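Pre-mRNA-processing-splicing factor 8 (Cryptococcus neoformans var. grubii serotype A, PDB 6MX6) is represented here by its intein, a Hint-family element that probably excises itself from the precursor by protein splicing. Local coordinates at residues Asp162-Tyr165 with Leu171-His174; Leu71-Glu76 with Asp104-Leu109; Phe157-Asp160 with Leu164-Arg167. One frame throughout, in Å; residues are numbered along the deposited sequence.

Contact 1 of 3, residues Asp162-Tyr165 with Leu171-His174; sequences DSLY and LVLH
The Tyr165 ring carries Leu173 on one face: CB of Leu173 lies 3.8 Å from the ring centroid, a CH-pi contact displaced toward the rim, while its CD1 comes within 3.7 Å of Tyr165 CE2. The tyrosine takes chi1 59°, with CG between backbone N and carbonyl carbon, which folds the ring back over the partner strand. The imidazole of His174 is covered on one face by Ser163, whose CB is 4.0 Å from the ring centroid and whose carbonyl lies over the rim; Leu164 CD2 approaches the same ring obliquely, 3.7 Å from His174 CD2. Tyr165 N donates to Leu173 O and Leu173 N to Tyr165 O, each at 2.9 Å, an antiparallel hydrogen-bonded pair. Next to it, Leu164 and His174 make a non-hydrogen-bonded pair in which Leu164 CA approaches Leu173 O at 3.2 Å. Asp162 OD1 accepts from Leu164 N in an Asx turn at the entry to the strand, and also meets Arg39 in a salt bridge. His174 and Asn175 are consistent with the His-Asn pair that ends most inteins. The contact is largely buried, Tyr165 and Leu173 against strand 6-7, Leu164 and His174 against strand 70-76.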
# COMPACT_ATOMS: atom_id res chain seq x y z
N ASP A 162 5.61 -0.50 -13.20
CA ASP A 162 6.03 -1.39 -12.12
C ASP A 162 4.92 -1.73 -11.14
O ASP A 162 5.18 -2.45 -10.16
CB ASP A 162 7.21 -0.79 -11.36
CG ASP A 162 6.90 0.58 -10.78
OD1 ASP A 162 5.77 1.08 -10.96
OD2 ASP A 162 7.80 1.18 -10.15
N SER A 163 3.70 -1.22 -11.36
CA SER A 163 2.54 -1.44 -10.51
C SER A 163 2.65 -0.75 -9.15
O SER A 163 1.94 -1.11 -8.21
CB SER A 163 2.25 -2.93 -10.31
OG SER A 163 1.88 -3.56 -11.53
N LEU A 164 3.52 0.25 -9.03
CA LEU A 164 3.72 0.98 -7.79
C LEU A 164 3.21 2.42 -7.92
O LEU A 164 3.31 3.04 -8.98
CB LEU A 164 5.20 1.00 -7.41
CG LEU A 164 5.89 -0.36 -7.34
CD1 LEU A 164 7.33 -0.19 -6.90
CD2 LEU A 164 5.14 -1.30 -6.40
N TYR A 165 2.65 2.93 -6.82
CA TYR A 165 2.13 4.29 -6.77
C TYR A 165 2.27 4.78 -5.34
O TYR A 165 2.67 4.03 -4.45
CB TYR A 165 0.68 4.37 -7.26
CG TYR A 165 -0.28 3.50 -6.47
CD1 TYR A 165 -0.30 2.12 -6.64
CD2 TYR A 165 -1.15 4.06 -5.55
CE1 TYR A 165 -1.15 1.33 -5.91
CE2 TYR A 165 -2.02 3.28 -4.82
CZ TYR A 165 -2.02 1.92 -5.00
OH TYR A 165 -2.88 1.13 -4.27
N LEU A 171 4.31 6.86 1.13
CA LEU A 171 4.34 5.41 1.29
C LEU A 171 4.13 4.76 -0.07
O LEU A 171 3.24 5.15 -0.83
CB LEU A 171 3.25 4.96 2.27
CG LEU A 171 3.13 3.46 2.52
CD1 LEU A 171 4.36 2.93 3.21
CD2 LEU A 171 1.88 3.16 3.33
N VAL A 172 4.97 3.78 -0.40
CA VAL A 172 4.92 3.11 -1.69
C VAL A 172 3.94 1.95 -1.61
O VAL A 172 4.08 1.05 -0.78
CB VAL A 172 6.31 2.64 -2.13
CG1 VAL A 172 6.20 1.82 -3.43
CG2 VAL A 172 7.24 3.84 -2.33
N LEU A 173 2.95 1.96 -2.51
CA LEU A 173 1.87 0.99 -2.56
C LEU A 173 1.93 0.23 -3.88
O LEU A 173 2.41 0.75 -4.89
CB LEU A 173 0.51 1.69 -2.43
CG LEU A 173 0.26 2.43 -1.12
CD1 LEU A 173 -0.97 3.33 -1.24
CD2 LEU A 173 0.13 1.42 0.04
N HIS A 174 1.43 -1.00 -3.85
CA HIS A 174 1.36 -1.90 -5.00
C HIS A 174 -0.09 -2.13 -5.39
O HIS A 174 -0.99 -2.07 -4.54
CB HIS A 174 2.03 -3.24 -4.67
CG HIS A 174 2.22 -4.14 -5.85
ND1 HIS A 174 1.18 -4.80 -6.47
CD2 HIS A 174 3.34 -4.52 -6.51
CE1 HIS A 174 1.65 -5.53 -7.46
NE2 HIS A 174 2.96 -5.37 -7.51

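Contact 2 of 3, residues Leu71-Glu76 with Asp104-Leu109; sequences LSMYKE and DDFVRL
Met73 and Phe106 meet in a Met-aromatic contact that joins strand 70-76 to helix 103-108. The sulfur does not sit squarely above the ring: SD of Met73 is 4.6 Å from the Phe106 centroid and 37° off the ring normal, so it approaches obliquely, toward the side of the ring formed by CD1 and CE1. Its closest ring atom is Phe106 CD1, 4.0 Å from Met73 SD. A bend at chi3 (69°) turns the methionine chain at its end and carries the methyl along the ring, where Met73 CE lies 4.1 Å from Phe106 CE1. Leu71, two residues earlier on the strand, also comes in obliquely, from the same side of the ring plane but toward CG and CD2, with Leu71 CD1 4.5 Å from Phe106 CG. Phe106 itself extends from the helix with CG anti to its own backbone nitrogen (chi1 -177°), which directs the ring toward the strand.

Both elements lie within the Hint-family region of the intein, the helix following strand 96-102, which pairs with strand 70-76. Ile142 of strand 139-147 touches both Met73 and Phe106, and Met73 also packs on Val101 of strand 96-102 and Leu119 of strand 117-120, so the pair belongs to a larger apolar cluster between sheet and helix. On the helix, Arg108 NH2 and Asp105 OD1 form a salt bridge whose hydrogen bond is weak.

No hydrogen bond spans the two segments. The contact rests on apolar burial and on dispersion between a polarisable sulfur, a phenyl ring and aliphatic carbons.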
# COMPACT_ATOMS: atom_id res chain seq x y z
N LEU A 71 1.65 -6.11 -0.51
CA LEU A 71 2.54 -5.13 0.11
C LEU A 71 3.89 -5.15 -0.60
O LEU A 71 4.48 -6.22 -0.80
CB LEU A 71 2.74 -5.46 1.59
CG LEU A 71 1.46 -5.68 2.40
CD1 LEU A 71 1.80 -6.19 3.80
CD2 LEU A 71 0.66 -4.39 2.48
N SER A 72 4.37 -3.97 -0.97
CA SER A 72 5.72 -3.81 -1.50
C SER A 72 6.63 -3.46 -0.33
O SER A 72 6.43 -2.44 0.33
CB SER A 72 5.77 -2.74 -2.58
OG SER A 72 5.16 -3.19 -3.77
N MET A 73 7.62 -4.30 -0.07
CA MET A 73 8.42 -4.23 1.14
C MET A 73 9.89 -4.33 0.79
O MET A 73 10.28 -4.64 -0.34
CB MET A 73 8.02 -5.34 2.12
CG MET A 73 6.55 -5.69 2.10
SD MET A 73 6.00 -6.57 3.58
CE MET A 73 6.15 -5.28 4.81
N TYR A 74 10.71 -4.04 1.80
CA TYR A 74 12.13 -4.34 1.80
C TYR A 74 12.39 -5.39 2.86
O TYR A 74 11.88 -5.28 3.98
CB TYR A 74 12.96 -3.08 2.10
CG TYR A 74 13.31 -2.27 0.88
CD1 TYR A 74 14.31 -2.69 0.00
CD2 TYR A 74 12.66 -1.08 0.61
CE1 TYR A 74 14.64 -1.94 -1.11
CE2 TYR A 74 12.98 -0.32 -0.50
CZ TYR A 74 13.97 -0.76 -1.36
OH TYR A 74 14.29 -0.01 -2.47
N LYS A 75 13.16 -6.41 2.51
CA LYS A 75 13.51 -7.48 3.43
C LYS A 75 15.00 -7.43 3.73
O LYS A 75 15.81 -7.20 2.83
CB LYS A 75 13.13 -8.84 2.85
CG LYS A 75 13.24 -9.99 3.82
CD LYS A 75 12.87 -11.30 3.14
CE LYS A 75 13.01 -12.48 4.09
NZ LYS A 75 14.04 -13.45 3.62
N GLU A 76 15.36 -7.66 4.99
CA GLU A 76 16.75 -7.59 5.41
C GLU A 76 17.57 -8.73 4.81
O GLU A 76 17.06 -9.82 4.55
CB GLU A 76 16.86 -7.63 6.94
CG GLU A 76 15.90 -6.70 7.66
CD GLU A 76 16.56 -5.88 8.75
OE1 GLU A 76 17.63 -5.28 8.49
OE2 GLU A 76 16.01 -5.83 9.87
N ASP A 104 -2.20 -11.77 3.19
CA ASP A 104 -2.49 -13.10 3.75
C ASP A 104 -1.21 -13.83 4.14
O ASP A 104 -1.08 -14.36 5.26
CB ASP A 104 -3.28 -13.94 2.73
CG ASP A 104 -4.78 -13.83 2.91
OD1 ASP A 104 -5.24 -13.46 4.02
OD2 ASP A 104 -5.50 -14.12 1.93
N ASP A 105 -0.24 -13.86 3.22
CA ASP A 105 1.00 -14.57 3.44
C ASP A 105 1.83 -13.91 4.54
O ASP A 105 2.46 -14.60 5.35
CB ASP A 105 1.80 -14.66 2.15
CG ASP A 105 1.20 -15.63 1.14
OD1 ASP A 105 0.50 -16.58 1.56
OD2 ASP A 105 1.44 -15.46 -0.07
N PHE A 106 1.83 -12.58 4.57
CA PHE A 106 2.58 -11.87 5.60
C PHE A 106 1.99 -12.11 6.98
O PHE A 106 2.71 -12.37 7.94
CB PHE A 106 2.61 -10.37 5.28
CG PHE A 106 3.42 -9.57 6.25
CD1 PHE A 106 4.79 -9.49 6.11
CD2 PHE A 106 2.81 -8.90 7.29
CE1 PHE A 106 5.55 -8.74 6.99
CE2 PHE A 106 3.56 -8.16 8.18
CZ PHE A 106 4.93 -8.09 8.03
N VAL A 107 0.66 -12.03 7.07
CA VAL A 107 -0.04 -12.27 8.33
C VAL A 107 0.31 -13.64 8.88
O VAL A 107 0.47 -13.82 10.10
CB VAL A 107 -1.56 -12.12 8.11
CG1 VAL A 107 -2.35 -12.94 9.13
CG2 VAL A 107 -1.97 -10.66 8.17
N ARG A 108 0.43 -14.63 8.00
CA ARG A 108 0.68 -15.98 8.51
C ARG A 108 2.14 -16.24 8.87
O ARG A 108 2.43 -17.27 9.50
CB ARG A 108 0.18 -17.01 7.51
CG ARG A 108 -1.33 -17.02 7.42
CD ARG A 108 -1.85 -18.22 6.67
NE ARG A 108 -1.59 -18.10 5.25
CZ ARG A 108 -2.49 -17.73 4.35
NH1 ARG A 108 -3.73 -17.43 4.75
NH2 ARG A 108 -2.17 -17.64 3.07
N LEU A 109 3.07 -15.35 8.52
CA LEU A 109 4.47 -15.56 8.86
C LEU A 109 4.68 -15.45 10.37
O LEU A 109 3.98 -14.70 11.05
CB LEU A 109 5.35 -14.54 8.15
CG LEU A 109 5.59 -14.74 6.66
CD1 LEU A 109 6.22 -13.48 6.06
CD2 LEU A 109 6.46 -15.96 6.42

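Contact 3 of 3, residues Phe157-Asp160 with Leu164-Arg167; sequences FVVD and LYLR
Phe157 and Tyr165 are the aromatic pair of this contact. Their centroids stand 5.6 Å apart and their planes are inclined at 56°, an oblique arrangement. Phe157 CE1 makes the nearest approach, 4.2 Å from Tyr165 CZ, coming over the tyrosine face opposite the one that Leu173 covers. A chi1 of 46° swings the phenylalanine ring toward Tyr165.

Aliphatic packing comes from Val159, which points toward the other strand and spreads its two methyls over different targets. CG2 meets the root of the tyrosine ring obliquely, 4.1 Å from Tyr165 CD1, on the same side as Phe157. CG1 instead rests against the backbone, 4.0 Å from Leu164 O. The tyrosine ring thus receives Phe157 near its hydroxyl end and Val159 near its stem.

Backbone pairing is absent: strands 157-159 and 164-166 run at 105° to each other with their axes 8.3 Å apart, and no hydrogen bond crosses between them. The polar groups look elsewhere. Val159 O accepts from Asn175 ND2 and, weakly, from Ser163 OG, while Asp160 OD1 takes a hydrogen bond from Thr40 N. Phe157 and Val159 are further covered by Leu31 of strand 30-32.

The contact is therefore apolar packing between two strands that cross, with its hydrophobic side chains buried against one another. At its margin, the Val159 carbonyl ties the end of strand 152-159 to Asn175, the residue that in splicing inteins of this kind typically cyclises, which would help to fix its side-chain amide.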
# COMPACT_ATOMS: atom_id res chain seq x y z
N PHE A 157 -7.75 -1.09 -8.12
CA PHE A 157 -7.49 -0.87 -9.54
C PHE A 157 -6.11 -1.44 -9.84
O PHE A 157 -5.35 -1.77 -8.93
CB PHE A 157 -7.57 0.62 -9.93
CG PHE A 157 -6.84 1.55 -8.99
CD1 PHE A 157 -5.46 1.56 -8.93
CD2 PHE A 157 -7.55 2.44 -8.19
CE1 PHE A 157 -4.79 2.43 -8.08
CE2 PHE A 157 -6.89 3.31 -7.33
CZ PHE A 157 -5.51 3.30 -7.28
N VAL A 158 -5.82 -1.58 -11.12
CA VAL A 158 -4.47 -1.95 -11.53
C VAL A 158 -3.76 -0.70 -11.99
O VAL A 158 -4.38 0.30 -12.39
CB VAL A 158 -4.46 -3.03 -12.64
CG1 VAL A 158 -4.66 -4.42 -12.04
CG2 VAL A 158 -5.51 -2.74 -13.67
N VAL A 159 -2.44 -0.74 -11.90
CA VAL A 159 -1.57 0.35 -12.29
C VAL A 159 -0.53 -0.22 -13.24
O VAL A 159 -0.04 -1.33 -13.02
CB VAL A 159 -0.93 1.01 -11.05
CG1 VAL A 159 0.36 1.71 -11.40
CG2 VAL A 159 -1.90 1.98 -10.40
N ASP A 160 -0.20 0.52 -14.29
CA ASP A 160 0.74 0.05 -15.30
C ASP A 160 2.17 0.16 -14.78
O ASP A 160 2.41 0.45 -13.60
CB ASP A 160 0.54 0.81 -16.61
CG ASP A 160 0.96 2.27 -16.51
OD1 ASP A 160 0.81 2.87 -15.42
OD2 ASP A 160 1.43 2.82 -17.52
N LEU A 164 3.52 0.25 -9.03
CA LEU A 164 3.72 0.98 -7.79
C LEU A 164 3.21 2.42 -7.92
O LEU A 164 3.31 3.04 -8.98
CB LEU A 164 5.20 1.00 -7.41
CG LEU A 164 5.89 -0.36 -7.34
CD1 LEU A 164 7.33 -0.19 -6.90
CD2 LEU A 164 5.14 -1.30 -6.40
N TYR A 165 2.65 2.93 -6.82
CA TYR A 165 2.13 4.29 -6.77
C TYR A 165 2.27 4.78 -5.34
O TYR A 165 2.67 4.03 -4.45
CB TYR A 165 0.68 4.37 -7.26
CG TYR A 165 -0.28 3.50 -6.47
CD1 TYR A 165 -0.30 2.12 -6.64
CD2 TYR A 165 -1.15 4.06 -5.55
CE1 TYR A 165 -1.15 1.33 -5.91
CE2 TYR A 165 -2.02 3.28 -4.82
CZ TYR A 165 -2.02 1.92 -5.00
OH TYR A 165 -2.88 1.13 -4.27
N LEU A 166 1.95 6.05 -5.11
CA LEU A 166 2.27 6.70 -3.85
C LEU A 166 1.01 7.07 -3.07
O LEU A 166 0.08 7.66 -3.63
CB LEU A 166 3.12 7.94 -4.07
CG LEU A 166 4.54 7.68 -4.56
CD1 LEU A 166 5.34 8.98 -4.56
CD2 LEU A 166 5.24 6.61 -3.72
N ARG A 167 1.02 6.76 -1.77
CA ARG A 167 0.12 7.39 -0.82
C ARG A 167 0.53 8.85 -0.64
O ARG A 167 1.63 9.26 -1.00
CB ARG A 167 0.16 6.65 0.52
CG ARG A 167 -1.09 6.80 1.39
CD ARG A 167 -1.10 5.81 2.56
NE ARG A 167 -0.16 6.19 3.62
CZ ARG A 167 -0.15 5.64 4.83
NH1 ARG A 167 -1.01 4.68 5.13
NH2 ARG A 167 0.74 6.04 5.73

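In the fold
All three contacts are buried, but contact 2 lies farther from the centre of the chain, about 12 Å against 7 and 9 Å for contacts 1 and 3, measured between centres. Contacts 1 and 3 have centres about 5 Å apart and use the same strand, 164-166: one pairs it by backbone hydrogen bonds with strand 172-174, the other packs it by side chains alone against strand 152-159. Tyr165 is common to both. Contact 2 joins a sheet strand to a helix, and meets the hairpin through Ser72, which packs against Leu164 and His174. Among the three, only contact 1 has hydrogen bonds between its two segments; apolar contact prevails in the others.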